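Local coordinates for thiosulfate sulfurtransferase YnjE (Escherichia coli K-12, PDB 3IPP), which catalyses the transfer of sulfur from thiosulfate to cyanide, giving thiocyanate and sulfite, as a periplasmic monomer built from three rhodanese domains, at residues 146-151 against 200-205; 361-366 against 386-391. One frame throughout, in Å; residues are numbered along the deposited sequence.

Contact 1. Residues 146-151 against 200-205; sequences AGDWKV and GIRHDT
K150 lays the far end of its aliphatic chain over the carbonyl of G200 and, lower down, over the methyl of T205. Its CD lies 4.0 Å from CG2 of T205, and its CE comes to 3.2 Å from G200 O. The chain runs extended until the last torsion (chi4 56°) turns NZ aside; the ammonium group is then joined to the same carbonyl through a water, which accepts from K150 NZ at 3.1 Å and donates to G200 O. With an alanine here, that water would probably lose its donor, and the T205 methyl and G200 carbonyl their cover. G200 itself, at positive phi, is the C-prime residue of the Schellman motif that ends helix 189-198.

Just before the strand, at D148, the contact is ionic. OD2 of D148 meets NH2 of R202 at 3.0 Å in a salt bridge, the carboxylate and guanidinium planes 37° apart, and the guanidinium reaches a long 3.7 Å from its NE to OD1 of D204. Its other terminal nitrogen pairs with E260, so three acidic residues surround one arginine. T205 closes the type I turn 202-205: its OG1 accepts from R202 N at 2.8 Å, while its CG2, anti to the backbone N, is left to face the strand. A second water takes the amide of G147 and donates to D148 O and, weakly, to D204 O across the contact. In the second rhodanese domain this helix-to-strand turn leads into strand 206-210, which pairs directly with strand 149-155 in the central parallel sheet of an alpha/beta fold.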
# COMPACT_ATOMS: atom_id res chain seq x y z
N ALA A 146 -15.86 -14.67 1.14
CA ALA A 146 -17.25 -15.11 1.08
C ALA A 146 -17.36 -16.56 0.58
O ALA A 146 -18.20 -17.30 1.06
CB ALA A 146 -18.12 -14.11 0.24
N GLY A 147 -16.49 -16.96 -0.36
CA GLY A 147 -16.48 -18.32 -0.96
C GLY A 147 -15.08 -18.93 -1.02
O GLY A 147 -14.35 -18.90 -0.04
N ASP A 148 -14.69 -19.49 -2.17
CA ASP A 148 -13.34 -20.00 -2.38
C ASP A 148 -12.30 -18.87 -2.26
O ASP A 148 -12.57 -17.69 -2.55
CB ASP A 148 -13.20 -20.57 -3.79
CG ASP A 148 -14.13 -21.77 -4.06
OD1 ASP A 148 -14.70 -22.35 -3.10
OD2 ASP A 148 -14.29 -22.16 -5.25
N TRP A 149 -11.10 -19.23 -1.90
CA TRP A 149 -10.06 -18.23 -1.88
C TRP A 149 -8.76 -18.92 -2.26
O TRP A 149 -8.64 -20.13 -2.13
CB TRP A 149 -9.98 -17.54 -0.50
CG TRP A 149 -9.82 -18.54 0.66
CD1 TRP A 149 -10.82 -19.12 1.38
CD2 TRP A 149 -8.60 -19.08 1.16
NE1 TRP A 149 -10.30 -19.99 2.31
CE2 TRP A 149 -8.94 -19.99 2.20
CE3 TRP A 149 -7.25 -18.89 0.84
CZ2 TRP A 149 -7.98 -20.70 2.92
CZ3 TRP A 149 -6.29 -19.60 1.57
CH2 TRP A 149 -6.66 -20.50 2.59
N LYS A 150 -7.81 -18.14 -2.76
CA LYS A 150 -6.51 -18.63 -3.11
C LYS A 150 -5.46 -17.64 -2.68
O LYS A 150 -5.72 -16.41 -2.61
CB LYS A 150 -6.43 -18.92 -4.61
CG LYS A 150 -6.98 -20.33 -4.95
CD LYS A 150 -7.53 -20.36 -6.38
CE LYS A 150 -7.85 -21.76 -6.85
NZ LYS A 150 -8.79 -22.38 -5.88
N VAL A 151 -4.29 -18.19 -2.36
CA VAL A 151 -3.11 -17.44 -1.95
C VAL A 151 -2.13 -17.61 -3.06
O VAL A 151 -1.90 -18.74 -3.51
CB VAL A 151 -2.49 -18.02 -0.67
CG1 VAL A 151 -1.31 -17.21 -0.23
CG2 VAL A 151 -3.54 -18.08 0.44
N GLY A 200 -7.16 -21.31 -11.60
CA GLY A 200 -8.39 -21.67 -10.89
C GLY A 200 -9.08 -20.48 -10.25
O GLY A 200 -9.67 -20.61 -9.16
N ILE A 201 -8.99 -19.33 -10.92
CA ILE A 201 -9.64 -18.11 -10.45
C ILE A 201 -10.91 -17.75 -11.22
O ILE A 201 -10.85 -17.54 -12.42
CB ILE A 201 -8.70 -16.93 -10.53
CG1 ILE A 201 -7.42 -17.25 -9.75
CG2 ILE A 201 -9.39 -15.69 -9.98
CD1 ILE A 201 -6.25 -16.39 -10.12
N ARG A 202 -12.03 -17.68 -10.52
CA ARG A 202 -13.25 -17.10 -11.08
C ARG A 202 -13.51 -15.72 -10.48
O ARG A 202 -12.85 -15.33 -9.50
CB ARG A 202 -14.45 -17.99 -10.79
CG ARG A 202 -14.49 -19.33 -11.53
CD ARG A 202 -15.78 -20.01 -11.14
NE ARG A 202 -15.78 -20.24 -9.69
CZ ARG A 202 -15.80 -21.46 -9.10
NH1 ARG A 202 -15.88 -22.58 -9.84
NH2 ARG A 202 -15.78 -21.55 -7.76
N HIS A 203 -14.49 -15.00 -11.04
CA HIS A 203 -14.75 -13.64 -10.60
C HIS A 203 -15.06 -13.55 -9.10
O HIS A 203 -14.84 -12.47 -8.48
CB HIS A 203 -15.88 -12.99 -11.40
CG HIS A 203 -17.23 -13.47 -11.03
ND1 HIS A 203 -18.12 -12.71 -10.29
CD2 HIS A 203 -17.85 -14.66 -11.25
CE1 HIS A 203 -19.23 -13.40 -10.10
NE2 HIS A 203 -19.09 -14.58 -10.67
N ASP A 204 -15.57 -14.65 -8.52
CA ASP A 204 -15.90 -14.65 -7.10
C ASP A 204 -14.94 -15.49 -6.26
O ASP A 204 -15.27 -15.88 -5.16
CB ASP A 204 -17.35 -15.09 -6.85
CG ASP A 204 -17.63 -16.49 -7.38
OD1 ASP A 204 -16.77 -17.04 -8.13
OD2 ASP A 204 -18.70 -17.05 -7.05
N THR A 205 -13.77 -15.81 -6.80
CA THR A 205 -12.72 -16.40 -6.00
C THR A 205 -12.02 -15.24 -5.27
O THR A 205 -11.63 -14.27 -5.93
CB THR A 205 -11.70 -17.08 -6.90
OG1 THR A 205 -12.38 -18.00 -7.78
CG2 THR A 205 -10.65 -17.81 -6.09
O HOH W 1 -14.51 -15.76 -1.79
O HOH W 2 -10.67 -23.57 -8.09

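Contact 2. Residues 361-366 against 386-391; sequences QVSFYC and NVSVYD. With NA (sodium ion), chain G.
F364 crosses from its own strand toward V387 in the neighbouring one. Its CB lies beside the carbonyl of S388, CD2 is nearer to that same oxygen at 3.6 Å, and CE2 ends 4.1 Å from CG1 of V387. The side chain leaves on the face of V362, V387 and V389, and with CG anti to the carbonyl carbon (chi1 -58°) the ring swings so that CD2 and CE2 lie toward the neighbouring strand; A372, T375 and A379 of helix 370-381 pack on it and W351 meets it ring to ring.

Beneath the ring the backbones run parallel in register. F364 uses both its backbone polar atoms on strand 387-390: its N donates to S388 O at 3.0 Å, and its O accepts from Y390 N. V362 N donates to N386 O at 2.8 Å, whereas the bond from S388 N back to V362 O is weak. Strand, helix and strand here form the beta-alpha-beta crossover of the third rhodanese domain, and strand 361-365 leads directly into C366, the cysteine that carries the persulfide intermediate.

On the other face two buried hydroxyls, S363 OG and S388 OG, share a hydrogen bond of 2.8 Å; S388 OG is also bonded to a water that donates to V362 O. L275 of the edge strand 274-275 packs against both serines. Farther along, CB of Y365 rests 3.7 Å from CD2 of Y390, while the two phenols diverge to E315 and E396 respectively. A water bonded to C366 N and Y390 O bridges the strand ends, and D391 binds sodium through its backbone O at 2.3 Å and its OD1 at 2.5 Å, with W184, N185 and T368 completing the protein ligands.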
# COMPACT_ATOMS: atom_id res chain seq x y z
N GLN A 361 -10.95 12.20 -10.29
CA GLN A 361 -10.49 11.05 -11.13
C GLN A 361 -8.95 11.07 -11.08
O GLN A 361 -8.31 12.05 -11.54
CB GLN A 361 -10.92 11.17 -12.60
CG GLN A 361 -12.34 11.62 -12.82
CD GLN A 361 -13.33 10.47 -12.59
OE1 GLN A 361 -13.16 9.37 -13.14
NE2 GLN A 361 -14.33 10.72 -11.72
N VAL A 362 -8.37 9.99 -10.55
CA VAL A 362 -6.94 9.89 -10.23
C VAL A 362 -6.37 8.64 -10.88
O VAL A 362 -6.88 7.52 -10.69
CB VAL A 362 -6.75 9.73 -8.67
CG1 VAL A 362 -5.24 9.51 -8.27
CG2 VAL A 362 -7.38 10.93 -7.94
N SER A 363 -5.29 8.83 -11.62
CA SER A 363 -4.63 7.73 -12.27
C SER A 363 -3.16 7.80 -11.95
O SER A 363 -2.55 8.92 -12.03
CB SER A 363 -4.84 7.77 -13.79
OG SER A 363 -4.46 6.53 -14.37
N PHE A 364 -2.59 6.64 -11.57
CA PHE A 364 -1.19 6.51 -11.18
C PHE A 364 -0.40 5.92 -12.34
O PHE A 364 -0.88 5.00 -13.01
CB PHE A 364 -1.06 5.58 -9.96
CG PHE A 364 -1.85 6.03 -8.75
CD1 PHE A 364 -1.34 7.01 -7.90
CD2 PHE A 364 -3.10 5.48 -8.48
CE1 PHE A 364 -2.05 7.48 -6.79
CE2 PHE A 364 -3.85 5.92 -7.36
CZ PHE A 364 -3.34 6.92 -6.51
N TYR A 365 0.84 6.39 -12.54
CA TYR A 365 1.74 5.73 -13.49
C TYR A 365 3.16 5.84 -12.97
O TYR A 365 3.40 6.59 -12.05
CB TYR A 365 1.64 6.42 -14.86
CG TYR A 365 2.35 7.75 -14.89
CD1 TYR A 365 1.71 8.90 -14.48
CD2 TYR A 365 3.70 7.83 -15.25
CE1 TYR A 365 2.39 10.14 -14.45
CE2 TYR A 365 4.38 9.04 -15.26
CZ TYR A 365 3.71 10.17 -14.86
OH TYR A 365 4.37 11.33 -14.86
N CYS A 366 4.10 5.14 -13.60
CA CYS A 366 5.50 5.21 -13.23
C CYS A 366 6.23 4.80 -14.48
O CYS A 366 5.99 5.36 -15.54
CB CYS A 366 5.83 4.21 -12.12
SG CYS A 366 5.28 2.55 -12.45
N ASN A 386 -12.27 6.74 -7.57
CA ASN A 386 -12.03 6.93 -9.01
C ASN A 386 -10.54 6.86 -9.24
O ASN A 386 -9.87 7.88 -9.47
CB ASN A 386 -12.54 8.29 -9.48
CG ASN A 386 -13.84 8.70 -8.76
OD1 ASN A 386 -14.87 8.08 -9.01
ND2 ASN A 386 -13.77 9.74 -7.80
N VAL A 387 -10.02 5.64 -9.15
CA VAL A 387 -8.61 5.41 -9.32
C VAL A 387 -8.36 4.40 -10.41
O VAL A 387 -9.18 3.52 -10.68
CB VAL A 387 -7.91 4.98 -7.99
CG1 VAL A 387 -7.93 6.13 -7.03
CG2 VAL A 387 -8.52 3.73 -7.37
N SER A 388 -7.18 4.48 -10.99
CA SER A 388 -6.84 3.65 -12.12
C SER A 388 -5.34 3.72 -12.24
O SER A 388 -4.68 4.47 -11.52
CB SER A 388 -7.48 4.19 -13.41
OG SER A 388 -6.96 5.48 -13.71
N VAL A 389 -4.81 2.91 -13.15
CA VAL A 389 -3.39 2.95 -13.52
C VAL A 389 -3.27 3.27 -14.99
O VAL A 389 -3.99 2.71 -15.81
CB VAL A 389 -2.70 1.62 -13.20
CG1 VAL A 389 -1.30 1.56 -13.84
CG2 VAL A 389 -2.66 1.43 -11.69
N TYR A 390 -2.40 4.22 -15.31
CA TYR A 390 -2.08 4.50 -16.69
C TYR A 390 -0.90 3.61 -17.08
O TYR A 390 0.25 3.93 -16.83
CB TYR A 390 -1.85 5.98 -16.93
CG TYR A 390 -1.02 6.22 -18.16
CD1 TYR A 390 -1.33 5.56 -19.37
CD2 TYR A 390 0.09 7.08 -18.13
CE1 TYR A 390 -0.54 5.75 -20.52
CE2 TYR A 390 0.89 7.30 -19.29
CZ TYR A 390 0.56 6.62 -20.47
OH TYR A 390 1.33 6.79 -21.59
N ASP A 391 -1.23 2.48 -17.68
CA ASP A 391 -0.32 1.38 -17.94
C ASP A 391 0.99 1.79 -18.60
O ASP A 391 2.11 1.48 -18.11
CB ASP A 391 -1.09 0.31 -18.75
CG ASP A 391 -0.47 -1.07 -18.67
OD1 ASP A 391 0.61 -1.25 -18.06
OD2 ASP A 391 -1.06 -2.01 -19.22
NA NA G . 2.97 -0.63 -18.65
O HOH W 3 -9.06 7.08 -12.68
O HOH W 4 2.88 3.05 -15.55
O HOH W 5 4.58 0.66 -19.73

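The two contacts join different elements of related domains, and their chemistry follows their place in the fold. Contact 1 is partly exposed, in the second domain, and holds a strand against the turn at the end of a helix with charged side chains, waters and one methyl. Contact 2 is buried, in the third, and joins two adjacent strands by backbone bonds, with apolar packing on one face and paired serines on the other. Their nearest atoms are about 17 Å apart, so neither touches the other. Contact 1 lies away from the active cysteine and the sodium site, whereas contact 2 ends at both, and the sodium ligands W184 and N185 come from the domain of contact 1.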